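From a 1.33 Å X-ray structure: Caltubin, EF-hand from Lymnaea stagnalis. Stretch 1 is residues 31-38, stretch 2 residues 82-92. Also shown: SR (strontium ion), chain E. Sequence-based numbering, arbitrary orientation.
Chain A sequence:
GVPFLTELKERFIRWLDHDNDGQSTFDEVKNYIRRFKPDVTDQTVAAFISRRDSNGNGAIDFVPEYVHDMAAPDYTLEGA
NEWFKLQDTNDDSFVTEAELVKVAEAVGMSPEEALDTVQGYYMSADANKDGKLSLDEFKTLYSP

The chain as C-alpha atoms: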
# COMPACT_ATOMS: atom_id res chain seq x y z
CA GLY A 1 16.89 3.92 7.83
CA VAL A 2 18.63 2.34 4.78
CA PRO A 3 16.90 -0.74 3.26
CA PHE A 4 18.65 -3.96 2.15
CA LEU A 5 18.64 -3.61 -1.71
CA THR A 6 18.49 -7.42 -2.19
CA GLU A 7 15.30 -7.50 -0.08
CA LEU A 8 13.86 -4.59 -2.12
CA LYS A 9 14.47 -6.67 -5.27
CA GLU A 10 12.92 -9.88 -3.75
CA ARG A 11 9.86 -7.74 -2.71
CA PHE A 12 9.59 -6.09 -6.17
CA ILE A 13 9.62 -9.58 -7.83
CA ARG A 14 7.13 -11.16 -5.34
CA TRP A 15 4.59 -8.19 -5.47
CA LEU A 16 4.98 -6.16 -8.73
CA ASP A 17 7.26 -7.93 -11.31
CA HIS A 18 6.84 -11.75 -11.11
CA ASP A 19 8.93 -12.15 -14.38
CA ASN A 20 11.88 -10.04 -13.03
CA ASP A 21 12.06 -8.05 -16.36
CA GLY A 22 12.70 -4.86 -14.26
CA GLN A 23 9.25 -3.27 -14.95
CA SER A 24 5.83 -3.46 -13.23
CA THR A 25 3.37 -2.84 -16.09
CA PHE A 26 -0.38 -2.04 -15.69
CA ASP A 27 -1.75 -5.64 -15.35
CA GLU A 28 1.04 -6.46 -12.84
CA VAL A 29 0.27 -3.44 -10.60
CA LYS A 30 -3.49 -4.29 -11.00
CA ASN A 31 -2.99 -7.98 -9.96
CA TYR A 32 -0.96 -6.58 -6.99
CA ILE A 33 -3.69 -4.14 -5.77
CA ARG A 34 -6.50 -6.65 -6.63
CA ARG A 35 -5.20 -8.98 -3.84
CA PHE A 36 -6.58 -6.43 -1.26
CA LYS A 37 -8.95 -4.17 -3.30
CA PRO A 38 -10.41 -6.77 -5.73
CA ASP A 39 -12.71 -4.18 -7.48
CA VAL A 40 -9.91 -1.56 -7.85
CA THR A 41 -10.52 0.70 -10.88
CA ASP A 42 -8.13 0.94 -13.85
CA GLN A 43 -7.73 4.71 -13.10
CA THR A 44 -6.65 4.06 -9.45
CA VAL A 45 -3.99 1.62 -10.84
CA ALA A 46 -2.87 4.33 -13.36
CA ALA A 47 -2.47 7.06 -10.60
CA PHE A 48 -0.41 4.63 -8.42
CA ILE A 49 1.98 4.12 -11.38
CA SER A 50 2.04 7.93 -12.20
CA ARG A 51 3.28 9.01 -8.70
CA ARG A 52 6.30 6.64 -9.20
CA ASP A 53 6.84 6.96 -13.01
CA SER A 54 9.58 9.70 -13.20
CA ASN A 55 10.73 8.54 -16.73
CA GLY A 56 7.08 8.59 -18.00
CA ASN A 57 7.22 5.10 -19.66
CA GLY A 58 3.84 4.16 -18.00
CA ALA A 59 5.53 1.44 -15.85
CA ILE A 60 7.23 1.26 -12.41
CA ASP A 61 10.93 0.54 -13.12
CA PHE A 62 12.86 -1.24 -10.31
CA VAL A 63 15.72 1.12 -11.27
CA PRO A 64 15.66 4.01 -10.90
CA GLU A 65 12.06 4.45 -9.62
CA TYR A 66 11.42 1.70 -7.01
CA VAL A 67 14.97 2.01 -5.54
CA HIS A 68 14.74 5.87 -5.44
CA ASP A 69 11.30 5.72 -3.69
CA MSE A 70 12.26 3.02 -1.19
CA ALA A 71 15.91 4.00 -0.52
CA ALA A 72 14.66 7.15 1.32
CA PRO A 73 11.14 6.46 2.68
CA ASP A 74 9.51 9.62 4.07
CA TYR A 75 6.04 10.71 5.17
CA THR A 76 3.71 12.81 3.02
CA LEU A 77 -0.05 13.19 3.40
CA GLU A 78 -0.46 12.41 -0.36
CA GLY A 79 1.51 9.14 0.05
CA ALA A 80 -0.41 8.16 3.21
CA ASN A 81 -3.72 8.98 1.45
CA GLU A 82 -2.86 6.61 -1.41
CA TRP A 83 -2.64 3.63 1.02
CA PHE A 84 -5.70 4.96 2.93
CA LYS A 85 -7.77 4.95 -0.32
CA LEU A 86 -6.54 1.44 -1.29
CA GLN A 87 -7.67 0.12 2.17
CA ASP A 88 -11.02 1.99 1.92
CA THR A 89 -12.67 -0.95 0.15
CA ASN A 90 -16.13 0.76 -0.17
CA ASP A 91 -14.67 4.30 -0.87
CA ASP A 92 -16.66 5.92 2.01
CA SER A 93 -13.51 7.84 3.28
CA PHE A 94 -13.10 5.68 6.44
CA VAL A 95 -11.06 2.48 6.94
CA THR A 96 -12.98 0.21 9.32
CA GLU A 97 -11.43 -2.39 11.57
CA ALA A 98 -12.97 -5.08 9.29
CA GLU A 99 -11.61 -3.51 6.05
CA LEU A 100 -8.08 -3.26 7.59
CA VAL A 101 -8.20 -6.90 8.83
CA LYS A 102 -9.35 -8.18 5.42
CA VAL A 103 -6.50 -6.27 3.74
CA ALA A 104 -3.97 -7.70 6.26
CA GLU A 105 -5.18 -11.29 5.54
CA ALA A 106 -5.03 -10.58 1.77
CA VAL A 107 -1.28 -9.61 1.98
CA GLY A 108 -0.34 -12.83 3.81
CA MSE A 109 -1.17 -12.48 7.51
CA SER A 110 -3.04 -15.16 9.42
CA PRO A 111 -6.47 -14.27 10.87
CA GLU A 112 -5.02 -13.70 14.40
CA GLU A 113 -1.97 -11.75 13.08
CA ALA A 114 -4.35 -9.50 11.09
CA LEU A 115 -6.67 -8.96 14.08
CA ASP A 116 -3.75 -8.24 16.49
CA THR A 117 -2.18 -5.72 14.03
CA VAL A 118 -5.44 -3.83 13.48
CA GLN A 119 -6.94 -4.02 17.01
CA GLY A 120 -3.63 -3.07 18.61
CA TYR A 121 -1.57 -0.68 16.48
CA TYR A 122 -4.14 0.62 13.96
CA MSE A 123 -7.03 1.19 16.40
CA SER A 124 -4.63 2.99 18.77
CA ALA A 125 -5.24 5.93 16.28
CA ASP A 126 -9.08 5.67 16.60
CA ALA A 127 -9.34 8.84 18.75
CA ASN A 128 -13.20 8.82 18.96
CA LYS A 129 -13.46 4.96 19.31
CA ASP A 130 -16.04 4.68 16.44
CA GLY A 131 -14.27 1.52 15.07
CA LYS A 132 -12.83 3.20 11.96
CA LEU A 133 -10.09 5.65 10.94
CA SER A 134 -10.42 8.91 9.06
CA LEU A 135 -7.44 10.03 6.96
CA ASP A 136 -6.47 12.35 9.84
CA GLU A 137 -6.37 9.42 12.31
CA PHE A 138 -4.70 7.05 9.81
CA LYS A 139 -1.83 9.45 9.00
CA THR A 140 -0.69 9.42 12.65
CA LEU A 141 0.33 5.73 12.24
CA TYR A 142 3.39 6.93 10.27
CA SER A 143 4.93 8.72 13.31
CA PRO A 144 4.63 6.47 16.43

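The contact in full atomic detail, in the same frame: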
# COMPACT_ATOMS: atom_id res chain seq x y z
N ASN A 31 -2.95 -6.66 -10.64
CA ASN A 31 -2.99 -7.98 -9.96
C ASN A 31 -2.46 -7.83 -8.53
O ASN A 31 -3.00 -8.49 -7.63
CB ASN A 31 -2.27 -9.03 -10.81
CG ASN A 31 -3.16 -9.54 -11.92
OD1 ASN A 31 -4.26 -9.03 -12.13
ND2 ASN A 31 -2.70 -10.55 -12.64
N TYR A 32 -1.48 -6.95 -8.33
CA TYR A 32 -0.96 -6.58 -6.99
C TYR A 32 -2.08 -5.97 -6.14
O TYR A 32 -2.43 -6.54 -5.08
CB TYR A 32 0.24 -5.65 -7.15
CG TYR A 32 0.65 -4.98 -5.88
CD1 TYR A 32 1.17 -5.71 -4.83
CD2 TYR A 32 0.50 -3.61 -5.71
CE1 TYR A 32 1.56 -5.10 -3.66
CE2 TYR A 32 0.88 -2.98 -4.54
CZ TYR A 32 1.39 -3.74 -3.51
OH TYR A 32 1.77 -3.14 -2.34
N ILE A 33 -2.66 -4.86 -6.58
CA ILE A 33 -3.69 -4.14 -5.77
C ILE A 33 -4.95 -5.01 -5.65
O ILE A 33 -5.61 -4.92 -4.60
CB ILE A 33 -3.99 -2.75 -6.35
CG1 ILE A 33 -2.74 -1.86 -6.32
CG2 ILE A 33 -5.16 -2.11 -5.63
CD1 ILE A 33 -2.91 -0.53 -6.98
N ARG A 34 -5.26 -5.84 -6.64
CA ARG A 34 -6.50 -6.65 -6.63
C ARG A 34 -6.50 -7.64 -5.47
O ARG A 34 -7.61 -8.01 -5.04
CB ARG A 34 -6.66 -7.44 -7.94
CG ARG A 34 -7.57 -6.76 -8.94
CD ARG A 34 -7.81 -7.65 -10.16
NE ARG A 34 -8.83 -7.11 -11.05
CZ ARG A 34 -9.08 -7.55 -12.28
NH1 ARG A 34 -8.37 -8.53 -12.80
NH2 ARG A 34 -10.04 -6.98 -13.00
N ARG A 35 -5.33 -8.07 -5.00
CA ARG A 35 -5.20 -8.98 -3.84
C ARG A 35 -6.03 -8.39 -2.68
O ARG A 35 -6.73 -9.17 -2.05
CB ARG A 35 -3.74 -9.17 -3.43
CG ARG A 35 -2.97 -10.11 -4.36
CD ARG A 35 -1.45 -9.94 -4.31
NE ARG A 35 -0.87 -9.81 -2.96
CZ ARG A 35 -0.49 -8.67 -2.37
NH1 ARG A 35 -0.62 -7.51 -2.99
NH2 ARG A 35 0.02 -8.69 -1.15
N PHE A 36 -5.99 -7.08 -2.47
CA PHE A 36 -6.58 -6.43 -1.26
C PHE A 36 -7.65 -5.39 -1.59
O PHE A 36 -8.36 -4.99 -0.66
CB PHE A 36 -5.47 -5.86 -0.37
CG PHE A 36 -4.50 -4.90 -1.03
CD1 PHE A 36 -3.32 -5.35 -1.61
CD2 PHE A 36 -4.72 -3.54 -0.98
CE1 PHE A 36 -2.40 -4.46 -2.15
CE2 PHE A 36 -3.79 -2.66 -1.52
CZ PHE A 36 -2.65 -3.12 -2.13
N LYS A 37 -7.78 -4.95 -2.83
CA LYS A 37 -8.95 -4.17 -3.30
C LYS A 37 -9.39 -4.83 -4.61
O LYS A 37 -9.04 -4.36 -5.69
CB LYS A 37 -8.64 -2.67 -3.42
CG LYS A 37 -9.86 -1.77 -3.53
CD LYS A 37 -9.61 -0.26 -3.44
CE LYS A 37 -10.89 0.57 -3.36
NZ LYS A 37 -10.64 1.99 -3.04
N PRO A 38 -10.11 -5.97 -4.54
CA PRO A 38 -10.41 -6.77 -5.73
C PRO A 38 -11.13 -5.99 -6.85
O PRO A 38 -10.91 -6.30 -8.01
CB PRO A 38 -11.33 -7.88 -5.21
CG PRO A 38 -11.03 -8.00 -3.73
CD PRO A 38 -10.61 -6.60 -3.30
N GLU A 82 -2.80 7.66 -0.38
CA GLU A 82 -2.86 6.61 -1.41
C GLU A 82 -3.13 5.25 -0.75
O GLU A 82 -3.99 4.55 -1.21
CB GLU A 82 -1.53 6.57 -2.15
CG GLU A 82 -1.47 5.50 -3.23
CD GLU A 82 -0.17 5.58 -4.02
OE1 GLU A 82 0.86 5.19 -3.46
OE2 GLU A 82 -0.21 6.04 -5.14
N TRP A 83 -2.42 4.92 0.32
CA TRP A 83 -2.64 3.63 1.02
C TRP A 83 -3.99 3.65 1.75
O TRP A 83 -4.65 2.64 1.82
CB TRP A 83 -1.49 3.34 1.98
CG TRP A 83 -0.18 3.17 1.28
CD1 TRP A 83 0.91 3.97 1.37
CD2 TRP A 83 0.14 2.15 0.33
NE1 TRP A 83 1.88 3.53 0.53
CE2 TRP A 83 1.44 2.42 -0.13
CE3 TRP A 83 -0.55 1.06 -0.19
CZ2 TRP A 83 2.08 1.59 -1.06
CZ3 TRP A 83 0.07 0.25 -1.11
CH2 TRP A 83 1.37 0.50 -1.52
N PHE A 84 -4.37 4.80 2.29
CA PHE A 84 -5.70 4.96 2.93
C PHE A 84 -6.79 4.57 1.91
O PHE A 84 -7.65 3.73 2.19
CB PHE A 84 -5.87 6.39 3.40
CG PHE A 84 -7.18 6.65 4.12
CD1 PHE A 84 -7.35 6.29 5.44
CD2 PHE A 84 -8.24 7.26 3.46
CE1 PHE A 84 -8.55 6.54 6.10
CE2 PHE A 84 -9.44 7.50 4.12
CZ PHE A 84 -9.59 7.13 5.43
N LYS A 85 -6.74 5.18 0.72
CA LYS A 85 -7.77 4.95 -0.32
C LYS A 85 -7.75 3.49 -0.75
O LYS A 85 -8.84 2.92 -1.01
CB LYS A 85 -7.57 5.91 -1.48
CG LYS A 85 -7.88 7.34 -1.07
CD LYS A 85 -8.09 8.27 -2.20
CE LYS A 85 -6.86 8.48 -3.02
NZ LYS A 85 -7.14 9.48 -4.09
N LEU A 86 -6.59 2.87 -0.86
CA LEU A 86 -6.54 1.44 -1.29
C LEU A 86 -7.13 0.52 -0.22
O LEU A 86 -7.57 -0.57 -0.57
CB LEU A 86 -5.09 1.09 -1.64
CG LEU A 86 -4.56 1.76 -2.89
CD1 LEU A 86 -3.14 1.32 -3.15
CD2 LEU A 86 -5.43 1.49 -4.11
N GLN A 87 -7.09 0.92 1.05
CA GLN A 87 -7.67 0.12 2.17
C GLN A 87 -9.15 0.45 2.38
O GLN A 87 -9.81 -0.30 3.09
CB GLN A 87 -6.85 0.33 3.42
CG GLN A 87 -5.48 -0.33 3.32
CD GLN A 87 -4.59 0.01 4.47
OE1 GLN A 87 -4.31 -0.81 5.34
NE2 GLN A 87 -4.12 1.25 4.47
N ASP A 88 -9.62 1.53 1.79
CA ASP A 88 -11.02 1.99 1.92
C ASP A 88 -11.84 1.24 0.89
O ASP A 88 -12.15 1.79 -0.19
CB ASP A 88 -11.09 3.50 1.78
CG ASP A 88 -12.50 4.03 1.90
OD1 ASP A 88 -13.42 3.24 2.29
OD2 ASP A 88 -12.68 5.21 1.56
N THR A 89 -12.14 -0.01 1.17
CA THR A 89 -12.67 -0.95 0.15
C THR A 89 -13.98 -0.41 -0.45
O THR A 89 -14.19 -0.60 -1.66
CB THR A 89 -12.83 -2.35 0.75
OG1 THR A 89 -11.66 -2.58 1.54
CG2 THR A 89 -12.99 -3.38 -0.33
N ASN A 90 -14.81 0.28 0.32
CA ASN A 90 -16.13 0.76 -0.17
C ASN A 90 -16.05 2.26 -0.49
O ASN A 90 -17.10 2.81 -0.77
CB ASN A 90 -17.26 0.45 0.81
CG ASN A 90 -17.23 1.27 2.07
OD1 ASN A 90 -16.21 1.89 2.40
ND2 ASN A 90 -18.34 1.29 2.79
N ASP A 91 -14.87 2.89 -0.43
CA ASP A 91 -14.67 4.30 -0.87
C ASP A 91 -15.62 5.22 -0.10
O ASP A 91 -16.13 6.17 -0.72
CB ASP A 91 -14.93 4.42 -2.38
CG ASP A 91 -14.02 3.55 -3.25
OD1 ASP A 91 -12.78 3.58 -3.03
OD2 ASP A 91 -14.53 2.86 -4.12
N ASP A 92 -15.81 5.02 1.19
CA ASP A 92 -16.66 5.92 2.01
C ASP A 92 -15.81 6.88 2.85
O ASP A 92 -16.38 7.56 3.71
CB ASP A 92 -17.66 5.16 2.89
CG ASP A 92 -17.08 4.42 4.09
OD1 ASP A 92 -15.83 4.31 4.19
OD2 ASP A 92 -17.87 3.89 4.89
SR SR E . -14.59 2.21 4.12
O HOH W 1 -9.51 -2.54 -0.06
O HOH W 2 -16.39 1.65 5.71

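At the end of a helix, backbone carbonyls can accept from outside as well as from their own chain, and a lysine reaching in from a neighbouring segment can use them together with a nearby carboxylate. Caltubin offers a compact example. Residues 31-38 run from the last part of one helix into a loop, while residues 82-92 carry a second helix through Gln87 and on into a metal-binding loop. The two backbones come nearest at Lys37 and Thr89, whose CA atoms lie 6.0 Å apart, just beyond the helical part of each stretch. The contact is therefore one of helix termini and loops, and it grades from apolar to polar along stretch 1.

Asn31 plays no part in it. One residue on, the CA-to-CB bond of Tyr32 points sideways, but its t rotamer (chi1 167°) carries the ring closer to the second helix, so that OH lies 3.8 Å from CH2 of Trp83. This is van der Waals contact between the phenol tip and the far corner of the indole. Ile33 points directly toward stretch 2 and places CG2 3.9 Å from CD2 of Leu86, two buried branched side chains meeting away from solvent.

Arg34 and Arg35 are out of reach, although Arg35 helps to tie down its own segment: its NH1 donates to Tyr32 O at 2.9 Å. The backbone then turns back on Ile33, whose carbonyl O accepts from both Phe36 N (3.1 Å) and Lys37 N (2.8 Å), which holds the next two residues in place.

Phe36, with chi1 at 54° (p), also starts sideways and ends nearer the partner. Its ring meets Leu86 edge-on, CE2 standing 4.0 Å from CB, and its CZ lies 4.4 Å from CZ3 of Trp83, at the edge of the indole. Leu86 thus touches both Ile33 and Phe36. The backbone of Phe36 contributes as well: a water donates to Phe36 O and to Leu86 O, each 2.8 Å from the water oxygen, and accepts from Thr89 OG1 at 2.7 Å, bridging the stretches where no direct bond spans the gap.

Lys37 is the centrepiece. Its side chain is fully extended, all four chi angles in t, and points toward stretch 2. The aliphatic portion passes Leu86, with CD 3.5 Å from Leu86 O, before the ammonium group meets three oxygens. NZ donates to Lys85 O at 2.9 Å and to Asp88 O at 3.2 Å, and forms a salt bridge with Asp91 OD1 at 2.7 Å. Asp88 is the first residue to leave helical geometry, and a type I turn from Asp88 to Asp91 brings the carboxylate round beside the carbonyls; Asp88 O also accepts from Asp91 N at 2.9 Å. The buried charge is thus matched by a carboxylate and two carbonyl dipoles.

The same loop binds strontium through OD1 of Asp88, Asn90 and Asp92, each 2.4 Å from SR, leaving Asp91 to engage Lys37. Pro38 closes the stretch without direct contact.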